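Local coordinates for nitrite oxidoreductase subunit A (Kuenenia stuttgartiensis, PDB 7B04), which is a molybdopterin-family oxidoreductase subunit that holds a molybdenum atom, two MD1 molecules and an iron-sulfur cluster, at residues D175-I186 with G740-L749; A357-I367 with K486-V497. All blocks are in the same frame, centred on the assembly; numbering follows the deposited sequence.

Contact 1. Residues D175-I186 with G740-L749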
loop_
_atom_site.group_PDB
_atom_site.type_symbol
_atom_site.label_atom_id
_atom_site.label_comp_id
_atom_site.label_asym_id
_atom_site.label_seq_id
_atom_site.Cartn_x
_atom_site.Cartn_y
_atom_site.Cartn_z
ATOM N N ASP B 175 29.888 -0.096 22.512
ATOM C CA ASP B 175 30.467 0.567 23.675
ATOM C C ASP B 175 30.932 1.969 23.324
ATOM O O ASP B 175 30.683 2.927 24.069
ATOM C CB ASP B 175 31.642 -0.259 24.197
ATOM C CG ASP B 175 31.937 -0.003 25.659
ATOM O OD1 ASP B 175 31.026 -0.166 26.498
ATOM O OD2 ASP B 175 33.079 0.376 25.973
ATOM N N GLU B 176 31.511 2.118 22.134
ATOM C CA GLU B 176 31.988 3.422 21.691
ATOM C C GLU B 176 30.823 4.362 21.434
ATOM O O GLU B 176 30.826 5.520 21.870
ATOM C CB GLU B 176 32.801 3.252 20.403
ATOM C CG GLU B 176 34.274 3.519 20.443
ATOM C CD GLU B 176 34.849 3.366 19.052
ATOM O OE1 GLU B 176 35.362 2.272 18.735
ATOM O OE2 GLU B 176 34.743 4.324 18.259
ATOM N N ALA B 177 29.789 3.851 20.771
ATOM C CA ALA B 177 28.602 4.650 20.491
ATOM C C ALA B 177 27.905 5.063 21.779
ATOM O O ALA B 177 27.443 6.200 21.910
ATOM C CB ALA B 177 27.646 3.865 19.585
ATOM N N PHE B 178 27.799 4.140 22.733
ATOM C CA PHE B 178 27.192 4.473 24.022
ATOM C C PHE B 178 28.017 5.504 24.787
ATOM O O PHE B 178 27.466 6.449 25.361
ATOM C CB PHE B 178 27.051 3.220 24.888
ATOM C CG PHE B 178 25.941 2.309 24.482
ATOM C CD1 PHE B 178 24.737 2.813 24.028
ATOM C CD2 PHE B 178 26.093 0.937 24.581
ATOM C CE1 PHE B 178 23.709 1.964 23.667
ATOM C CE2 PHE B 178 25.064 0.081 24.216
ATOM C CZ PHE B 178 23.870 0.601 23.759
ATOM N N THR B 179 29.343 5.348 24.786
ATOM C CA THR B 179 30.209 6.201 25.599
ATOM C C THR B 179 30.177 7.646 25.117
ATOM O O THR B 179 30.028 8.571 25.921
ATOM C CB THR B 179 31.643 5.660 25.591
ATOM O OG1 THR B 179 31.627 4.270 25.932
ATOM C CG2 THR B 179 32.482 6.395 26.629
ATOM N N TYR B 180 30.335 7.862 23.809
ATOM C CA TYR B 180 30.244 9.218 23.272
ATOM C C TYR B 180 28.871 9.833 23.535
ATOM O O TYR B 180 28.768 11.002 23.925
ATOM C CB TYR B 180 30.541 9.212 21.772
ATOM C CG TYR B 180 32.009 9.169 21.430
ATOM C CD1 TYR B 180 32.796 10.305 21.538
ATOM C CD2 TYR B 180 32.607 7.994 21.001
ATOM C CE1 TYR B 180 34.141 10.274 21.227
ATOM C CE2 TYR B 180 33.951 7.952 20.687
ATOM C CZ TYR B 180 34.713 9.095 20.802
ATOM O OH TYR B 180 36.053 9.057 20.489
ATOM N N ALA B 181 27.805 9.057 23.325
ATOM C CA ALA B 181 26.454 9.563 23.552
ATOM C C ALA B 181 26.231 9.927 25.015
ATOM O O ALA B 181 25.682 10.992 25.325
ATOM C CB ALA B 181 25.427 8.531 23.092
ATOM N N SER B 182 26.654 9.056 25.933
ATOM C CA SER B 182 26.460 9.330 27.354
ATOM C C SER B 182 27.265 10.544 27.799
ATOM O O SER B 182 26.751 11.404 28.526
ATOM C CB SER B 182 26.829 8.099 28.180
ATOM O OG SER B 182 25.946 7.025 27.912
ATOM N N LYS B 183 28.529 10.629 27.378
ATOM C CA LYS B 183 29.346 11.793 27.709
ATOM C C LYS B 183 28.711 13.075 27.186
ATOM O O LYS B 183 28.681 14.094 27.886
ATOM C CB LYS B 183 30.757 11.625 27.147
ATOM C CG LYS B 183 31.607 10.608 27.891
ATOM C CD LYS B 183 33.010 10.533 27.314
ATOM C CE LYS B 183 33.868 9.535 28.074
ATOM N NZ LYS B 183 35.241 9.436 27.506
ATOM N N GLY B 184 28.196 13.041 25.955
ATOM C CA GLY B 184 27.542 14.216 25.406
ATOM C C GLY B 184 26.286 14.594 26.168
ATOM O O GLY B 184 26.002 15.778 26.366
ATOM N N ILE B 185 25.509 13.594 26.592
ATOM C CA ILE B 185 24.304 13.866 27.371
ATOM C C ILE B 185 24.664 14.569 28.673
ATOM O O ILE B 185 24.032 15.557 29.063
ATOM C CB ILE B 185 23.525 12.564 27.632
ATOM C CG1 ILE B 185 22.895 12.047 26.339
ATOM C CG2 ILE B 185 22.455 12.785 28.691
ATOM C CD1 ILE B 185 22.329 10.650 26.456
ATOM N N ILE B 186 25.698 14.076 29.358
ATOM C CA ILE B 186 26.101 14.681 30.623
ATOM C C ILE B 186 26.612 16.099 30.401
ATOM O O ILE B 186 26.277 17.017 31.158
ATOM C CB ILE B 186 27.148 13.798 31.328
ATOM C CG1 ILE B 186 26.524 12.459 31.722
ATOM C CG2 ILE B 186 27.708 14.502 32.553
ATOM C CD1 ILE B 186 27.525 11.434 32.206
ATOM N N GLY B 740 21.464 -0.250 27.664
ATOM C CA GLY B 740 22.880 -0.003 27.452
ATOM C C GLY B 740 23.240 1.467 27.565
ATOM O O GLY B 740 24.313 1.816 28.061
ATOM N N MET B 741 22.346 2.346 27.107
ATOM C CA MET B 741 22.580 3.778 27.264
ATOM C C MET B 741 22.516 4.186 28.730
ATOM O O MET B 741 23.322 5.003 29.191
ATOM C CB MET B 741 21.560 4.568 26.446
ATOM C CG MET B 741 21.833 6.059 26.388
ATOM S SD MET B 741 23.388 6.429 25.562
ATOM C CE MET B 741 22.993 5.924 23.892
ATOM N N ALA B 742 21.568 3.617 29.479
ATOM C CA ALA B 742 21.442 3.955 30.892
ATOM C C ALA B 742 22.620 3.410 31.686
ATOM O O ALA B 742 23.110 4.067 32.613
ATOM C CB ALA B 742 20.122 3.423 31.446
ATOM N N SER B 743 23.081 2.204 31.342
ATOM C CA SER B 743 24.190 1.600 32.072
ATOM C C SER B 743 25.461 2.423 31.913
ATOM O O SER B 743 26.215 2.607 32.876
ATOM C CB SER B 743 24.416 0.168 31.590
ATOM O OG SER B 743 23.276 -0.638 31.830
ATOM N N LYS B 744 25.715 2.930 30.704
ATOM C CA LYS B 744 26.895 3.760 30.492
ATOM C C LYS B 744 26.774 5.091 31.222
ATOM O O LYS B 744 27.780 5.622 31.708
ATOM C CB LYS B 744 27.122 3.984 28.997
ATOM C CG LYS B 744 28.404 4.736 28.664
ATOM C CD LYS B 744 29.638 3.963 29.107
ATOM C CE LYS B 744 29.857 2.722 28.255
ATOM N NZ LYS B 744 31.106 2.003 28.634
ATOM N N LEU B 745 25.559 5.637 31.320
ATOM C CA LEU B 745 25.352 6.818 32.152
ATOM C C LEU B 745 25.665 6.513 33.610
ATOM O O LEU B 745 26.258 7.340 34.313
ATOM C CB LEU B 745 23.915 7.324 32.008
ATOM C CG LEU B 745 23.545 8.031 30.704
ATOM C CD1 LEU B 745 22.050 8.293 30.650
ATOM C CD2 LEU B 745 24.324 9.328 30.554
ATOM N N GLY B 746 25.284 5.324 34.080
ATOM C CA GLY B 746 25.629 4.928 35.432
ATOM C C GLY B 746 27.102 4.619 35.591
ATOM O O GLY B 746 27.685 4.878 36.648
ATOM N N GLU B 747 27.721 4.058 34.551
ATOM C CA GLU B 747 29.151 3.779 34.605
ATOM C C GLU B 747 29.962 5.068 34.660
ATOM O O GLU B 747 30.948 5.156 35.399
ATOM C CB GLU B 747 29.559 2.935 33.396
ATOM C CG GLU B 747 31.024 2.536 33.373
ATOM C CD GLU B 747 31.368 1.669 32.178
ATOM O OE1 GLU B 747 30.460 1.383 31.367
ATOM O OE2 GLU B 747 32.545 1.273 32.047
ATOM N N LEU B 748 29.555 6.081 33.890
ATOM C CA LEU B 748 30.266 7.355 33.907
ATOM C C LEU B 748 29.981 8.149 35.172
ATOM O O LEU B 748 30.845 8.900 35.639
ATOM C CB LEU B 748 29.893 8.183 32.679
ATOM C CG LEU B 748 30.328 7.630 31.323
ATOM C CD1 LEU B 748 29.784 8.500 30.207
ATOM C CD2 LEU B 748 31.843 7.533 31.245
ATOM N N LEU B 749 28.789 7.997 35.743
ATOM C CA LEU B 749 28.403 8.740 36.934
ATOM C C LEU B 749 28.592 7.946 38.217
ATOM O O LEU B 749 28.219 8.437 39.288
ATOM C CB LEU B 749 26.949 9.209 36.814
ATOM C CG LEU B 749 26.747 10.277 35.739
ATOM C CD1 LEU B 749 25.285 10.679 35.629
ATOM C CD2 LEU B 749 27.627 11.486 36.023
#
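K744 and D175 meet because both side chains leave the backbone with CG anti to N, and the lysine (chi1 -175°) then bends at chi2 and chi3. The bends lay its methylenes along helix 175-186 and bring the ammonium to the acid: NZ of K744 bonds OD1 of D175 at 3.0 Å, arriving from above the carboxylate plane. The same NZ reaches OE1 of E747 at 2.9 Å, one turn further along its own helix. The two carboxylates would be expected to repel; the ammonium between them probably offsets this. On the way its CE passes OG1 of T179 at 3.3 Å.

S182 is a small knob set among M741, K744, L745 and L748. Its hydroxyl turns back to its own helix, OG bonding O of F178 (3.0 Å), which also accepts the backbone N-H of S182, so a polar atom is satisfied inside a hole lined by hydrocarbon and sulfur. The bare CA of G740 leaves room for the F178 ring, 4.2 Å from the centroid, a CH-pi contact. M741 brings CE to the ring edge, 3.6 Å from CD1 of F178, a Met-aromatic contact. L748 is a knob among T179, S182, K183 and I186, and the CD1 methyl of I186 meets the fork of L749 tip to tip.

The helix axes cross at -63°, 9.0 Å apart. M741 and L745 also pack on F242 of helix 238-254, F754 of helix 753-757 touches L745 and L749, and strand 693-696 lies against A177, A181 and M741.

Contact 2. Residues A357-I367 with K486-V497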
loop_
_atom_site.group_PDB
_atom_site.type_symbol
_atom_site.label_atom_id
_atom_site.label_comp_id
_atom_site.label_asym_id
_atom_site.label_seq_id
_atom_site.Cartn_x
_atom_site.Cartn_y
_atom_site.Cartn_z
ATOM N N ALA B 357 -19.303 24.026 7.753
ATOM C CA ALA B 357 -20.509 24.633 7.206
ATOM C C ALA B 357 -21.496 23.575 6.728
ATOM O O ALA B 357 -22.703 23.693 6.965
ATOM C CB ALA B 357 -20.143 25.583 6.067
ATOM N N LEU B 358 -20.997 22.516 6.081
ATOM C CA LEU B 358 -21.881 21.492 5.531
ATOM C C LEU B 358 -22.727 20.847 6.621
ATOM O O LEU B 358 -23.949 20.722 6.483
ATOM C CB LEU B 358 -21.062 20.434 4.793
ATOM C CG LEU B 358 -21.854 19.252 4.230
ATOM C CD1 LEU B 358 -22.817 19.712 3.148
ATOM C CD2 LEU B 358 -20.922 18.172 3.703
ATOM N N PHE B 359 -22.095 20.438 7.720
ATOM C CA PHE B 359 -22.830 19.797 8.801
ATOM C C PHE B 359 -23.646 20.794 9.613
ATOM O O PHE B 359 -24.620 20.395 10.260
ATOM C CB PHE B 359 -21.872 19.020 9.702
ATOM C CG PHE B 359 -21.352 17.760 9.075
ATOM C CD1 PHE B 359 -22.064 16.577 9.179
ATOM C CD2 PHE B 359 -20.165 17.764 8.362
ATOM C CE1 PHE B 359 -21.593 15.416 8.597
ATOM C CE2 PHE B 359 -19.690 16.606 7.776
ATOM C CZ PHE B 359 -20.405 15.430 7.894
ATOM N N LEU B 360 -23.267 22.076 9.604
ATOM C CA LEU B 360 -24.133 23.094 10.185
ATOM C C LEU B 360 -25.400 23.258 9.358
ATOM O O LEU B 360 -26.494 23.415 9.911
ATOM C CB LEU B 360 -23.388 24.426 10.293
ATOM C CG LEU B 360 -22.315 24.552 11.377
ATOM C CD1 LEU B 360 -21.526 25.842 11.206
ATOM C CD2 LEU B 360 -22.937 24.482 12.759
ATOM N N GLY B 361 -25.270 23.226 8.030
ATOM C CA GLY B 361 -26.448 23.274 7.178
ATOM C C GLY B 361 -27.351 22.072 7.371
ATOM O O GLY B 361 -28.578 22.192 7.330
ATOM N N ILE B 362 -26.758 20.895 7.585
ATOM C CA ILE B 362 -27.556 19.697 7.827
ATOM C C ILE B 362 -28.202 19.763 9.205
ATOM O O ILE B 362 -29.343 19.324 9.395
ATOM C CB ILE B 362 -26.689 18.436 7.660
ATOM C CG1 ILE B 362 -26.182 18.327 6.221
ATOM C CG2 ILE B 362 -27.470 17.187 8.040
ATOM C CD1 ILE B 362 -25.141 17.250 6.019
ATOM N N THR B 363 -27.490 20.323 10.186
ATOM C CA THR B 363 -28.076 20.518 11.508
ATOM C C THR B 363 -29.277 21.454 11.437
ATOM O O THR B 363 -30.283 21.238 12.123
ATOM C CB THR B 363 -27.025 21.067 12.475
ATOM O OG1 THR B 363 -25.905 20.177 12.518
ATOM C CG2 THR B 363 -27.604 21.210 13.875
ATOM N N LYS B 364 -29.189 22.496 10.606
ATOM C CA LYS B 364 -30.321 23.402 10.432
ATOM C C LYS B 364 -31.522 22.675 9.841
ATOM O O LYS B 364 -32.663 22.906 10.257
ATOM C CB LYS B 364 -29.918 24.579 9.544
ATOM C CG LYS B 364 -31.072 25.498 9.186
ATOM C CD LYS B 364 -30.606 26.681 8.356
ATOM C CE LYS B 364 -31.789 27.426 7.762
ATOM N NZ LYS B 364 -32.659 28.002 8.824
ATOM N N ILE B 365 -31.285 21.791 8.870
ATOM C CA ILE B 365 -32.379 21.028 8.279
ATOM C C ILE B 365 -32.994 20.089 9.311
ATOM O O ILE B 365 -34.208 19.858 9.315
ATOM C CB ILE B 365 -31.886 20.267 7.033
ATOM C CG1 ILE B 365 -31.377 21.246 5.974
ATOM C CG2 ILE B 365 -32.996 19.401 6.452
ATOM C CD1 ILE B 365 -30.646 20.581 4.825
ATOM N N LEU B 366 -32.172 19.537 10.207
ATOM C CA LEU B 366 -32.694 18.622 11.217
ATOM C C LEU B 366 -33.555 19.340 12.247
ATOM O O LEU B 366 -34.444 18.723 12.845
ATOM C CB LEU B 366 -31.546 17.890 11.909
ATOM C CG LEU B 366 -30.791 16.883 11.043
ATOM C CD1 LEU B 366 -29.584 16.357 11.793
ATOM C CD2 LEU B 366 -31.708 15.746 10.619
ATOM N N ILE B 367 -33.323 20.634 12.461
ATOM C CA ILE B 367 -33.985 21.363 13.537
ATOM C C ILE B 367 -35.186 22.126 12.993
ATOM O O ILE B 367 -36.192 22.299 13.692
ATOM C CB ILE B 367 -32.990 22.303 14.250
ATOM C CG1 ILE B 367 -31.892 21.486 14.931
ATOM C CG2 ILE B 367 -33.705 23.184 15.273
ATOM C CD1 ILE B 367 -30.762 22.321 15.491
ATOM N N LYS B 486 -30.642 28.006 17.047
ATOM C CA LYS B 486 -31.675 28.394 16.058
ATOM C C LYS B 486 -31.312 29.761 15.483
ATOM O O LYS B 486 -31.546 29.972 14.313
ATOM C CB LYS B 486 -33.005 28.526 16.798
ATOM C CG LYS B 486 -34.044 27.458 16.512
ATOM C CD LYS B 486 -35.199 27.552 17.468
ATOM C CE LYS B 486 -36.017 26.288 17.566
ATOM N NZ LYS B 486 -36.273 25.929 18.976
ATOM N N ILE B 487 -30.822 30.672 16.309
ATOM C CA ILE B 487 -30.382 31.966 15.817
ATOM C C ILE B 487 -28.995 31.866 15.206
ATOM O O ILE B 487 -28.650 32.649 14.314
ATOM C CB ILE B 487 -30.481 33.024 16.932
ATOM C CG1 ILE B 487 -31.685 32.695 17.817
ATOM C CG2 ILE B 487 -30.700 34.388 16.322
ATOM C CD1 ILE B 487 -32.023 33.730 18.864
ATOM N N HIS B 488 -28.164 30.935 15.676
ATOM C CA HIS B 488 -26.843 30.786 15.067
ATOM C C HIS B 488 -26.959 30.250 13.644
ATOM O O HIS B 488 -26.204 30.655 12.756
ATOM C CB HIS B 488 -25.950 29.853 15.890
ATOM C CG HIS B 488 -24.547 29.748 15.369
ATOM N ND1 HIS B 488 -23.812 30.848 14.978
ATOM C CD2 HIS B 488 -23.758 28.670 15.146
ATOM C CE1 HIS B 488 -22.624 30.451 14.559
ATOM N NE2 HIS B 488 -22.567 29.135 14.649
ATOM N N LEU B 489 -27.909 29.346 13.404
ATOM C CA LEU B 489 -28.010 28.643 12.133
ATOM C C LEU B 489 -28.685 29.455 11.033
ATOM O O LEU B 489 -28.879 28.918 9.931
ATOM C CB LEU B 489 -28.777 27.337 12.347
ATOM C CG LEU B 489 -28.074 26.248 13.156
ATOM C CD1 LEU B 489 -29.054 25.161 13.592
ATOM C CD2 LEU B 489 -26.944 25.650 12.341
ATOM N N ARG B 490 -29.024 30.722 11.283
ATOM C CA ARG B 490 -29.620 31.554 10.239
ATOM C C ARG B 490 -28.629 31.900 9.133
ATOM O O ARG B 490 -29.046 32.263 8.027
ATOM C CB ARG B 490 -30.187 32.838 10.847
ATOM N N ASP B 491 -27.330 31.850 9.426
ATOM C CA ASP B 491 -26.291 32.090 8.434
ATOM C C ASP B 491 -25.948 30.851 7.630
ATOM O O ASP B 491 -25.099 30.918 6.734
ATOM C CB ASP B 491 -25.032 32.640 9.090
ATOM C CG ASP B 491 -25.293 33.938 9.818
ATOM O OD1 ASP B 491 -26.472 34.348 9.909
ATOM O OD2 ASP B 491 -24.325 34.564 10.273
ATOM N N TYR B 492 -26.553 29.721 7.953
ATOM C CA TYR B 492 -26.263 28.458 7.302
ATOM C C TYR B 492 -27.493 27.933 6.577
ATOM O O TYR B 492 -27.810 26.734 6.607
ATOM C CB TYR B 492 -25.707 27.479 8.323
ATOM C CG TYR B 492 -24.368 27.998 8.786
ATOM C CD1 TYR B 492 -23.215 27.694 8.081
ATOM C CD2 TYR B 492 -24.269 28.883 9.852
ATOM C CE1 TYR B 492 -21.998 28.197 8.466
ATOM C CE2 TYR B 492 -23.052 29.396 10.240
ATOM C CZ TYR B 492 -21.916 29.048 9.543
ATOM O OH TYR B 492 -20.686 29.546 9.914
ATOM N N ASP B 493 -28.195 28.854 5.913
ATOM C CA ASP B 493 -29.293 28.480 5.036
ATOM C C ASP B 493 -28.778 27.602 3.906
ATOM O O ASP B 493 -27.607 27.671 3.513
ATOM C CB ASP B 493 -29.983 29.735 4.469
ATOM C CG ASP B 493 -29.072 30.563 3.581
ATOM O OD1 ASP B 493 -27.996 30.961 4.066
ATOM O OD2 ASP B 493 -29.440 30.845 2.419
ATOM N N ILE B 494 -29.683 26.776 3.379
ATOM C CA ILE B 494 -29.307 25.737 2.423
ATOM C C ILE B 494 -28.605 26.339 1.218
ATOM O O ILE B 494 -27.704 25.721 0.638
ATOM C CB ILE B 494 -30.548 24.918 2.002
ATOM C CG1 ILE B 494 -31.271 24.354 3.230
ATOM C CG2 ILE B 494 -30.152 23.791 1.072
ATOM C CD1 ILE B 494 -32.646 23.771 2.930
ATOM N N ASP B 495 -28.979 27.563 0.839
ATOM C CA ASP B 495 -28.393 28.186 -0.342
ATOM C C ASP B 495 -27.006 28.768 -0.076
ATOM O O ASP B 495 -26.119 28.656 -0.930
ATOM C CB ASP B 495 -29.325 29.272 -0.871
ATOM C CG ASP B 495 -30.542 28.703 -1.560
ATOM O OD1 ASP B 495 -30.438 27.590 -2.118
ATOM O OD2 ASP B 495 -31.601 29.365 -1.541
ATOM N N SER B 496 -26.779 29.377 1.090
ATOM C CA SER B 496 -25.453 29.938 1.334
ATOM C C SER B 496 -24.423 28.842 1.547
ATOM O O SER B 496 -23.301 28.940 1.038
ATOM C CB SER B 496 -25.470 30.884 2.532
ATOM O OG SER B 496 -26.301 32.010 2.294
ATOM N N VAL B 497 -24.792 27.780 2.270
ATOM C CA VAL B 497 -23.854 26.691 2.512
ATOM C C VAL B 497 -23.417 26.067 1.194
ATOM O O VAL B 497 -22.274 25.614 1.065
ATOM C CB VAL B 497 -24.451 25.651 3.484
ATOM C CG1 VAL B 497 -25.293 24.620 2.751
ATOM C CG2 VAL B 497 -23.338 24.974 4.241
#
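The Y492 ring receives L360 on one face: CD1 of the leucine stands 3.8 Å from the centroid, 17° off the normal, a CH-pi contact made by one methyl of the fork. A357 CB approaches the ring near its plane, 4.0 Å from CE1 of Y492, and the backbone O of H488 also lies at the edge. The phenol oxygen has a partner beyond the two segments, the backbone N of H847, which lets a tyrosine be buried here with its polar end satisfied.

L489 lies against L360, K364 and I367: its CD2 sits beside the backbone O and CD2 of L360, while CD1 meets CD1 of I367 at 3.8 Å, the side chains crossing at about a right angle. K364, CG anti to the backbone N (chi1 174°), runs extended until it bends at chi4; CD passes the carbonyl oxygens of L489 and Y492, and NZ turns to a salt bridge with D368. G361 suits the close approach of the backbones, its CA 3.8 Å from O of Y492. CG2 of V497 packs on A357 CB. No hydrogen bond joins the segments. D493 is the N-cap: OD2 takes a weak bond from S496 N, while OD1 accepts S496 OG at 2.7 Å through its syn lone pair.

Helix 355-368 is flanked by helix 544-548, touched by L360 and T363, and by helix 505-517, where A512 meets I365; M500 of helix 494-501 packs on A357 and Y492.

The two contacts lie on opposite sides of the chain's centre, their own centres about 61 Å apart and their nearest atoms about 46 Å apart, and they share no helix. Along the sequence contact 2 is nested inside the loop that contact 1 closes. Contact 1 pairs two regular helices and is partly buried: its knobs are a serine, a lysine and a leucine, and the lysine carries the charge network out to the exposed D175 and E747. Contact 2 is buried, and sets one helix against a broken segment of helix, 3-10 turn and loop; it is held by hydrocarbon and ring packing, its charged ends finding partners beyond the two segments. A glycine makes room in both, for a ring in contact 1 and for the neighbouring backbone in contact 2.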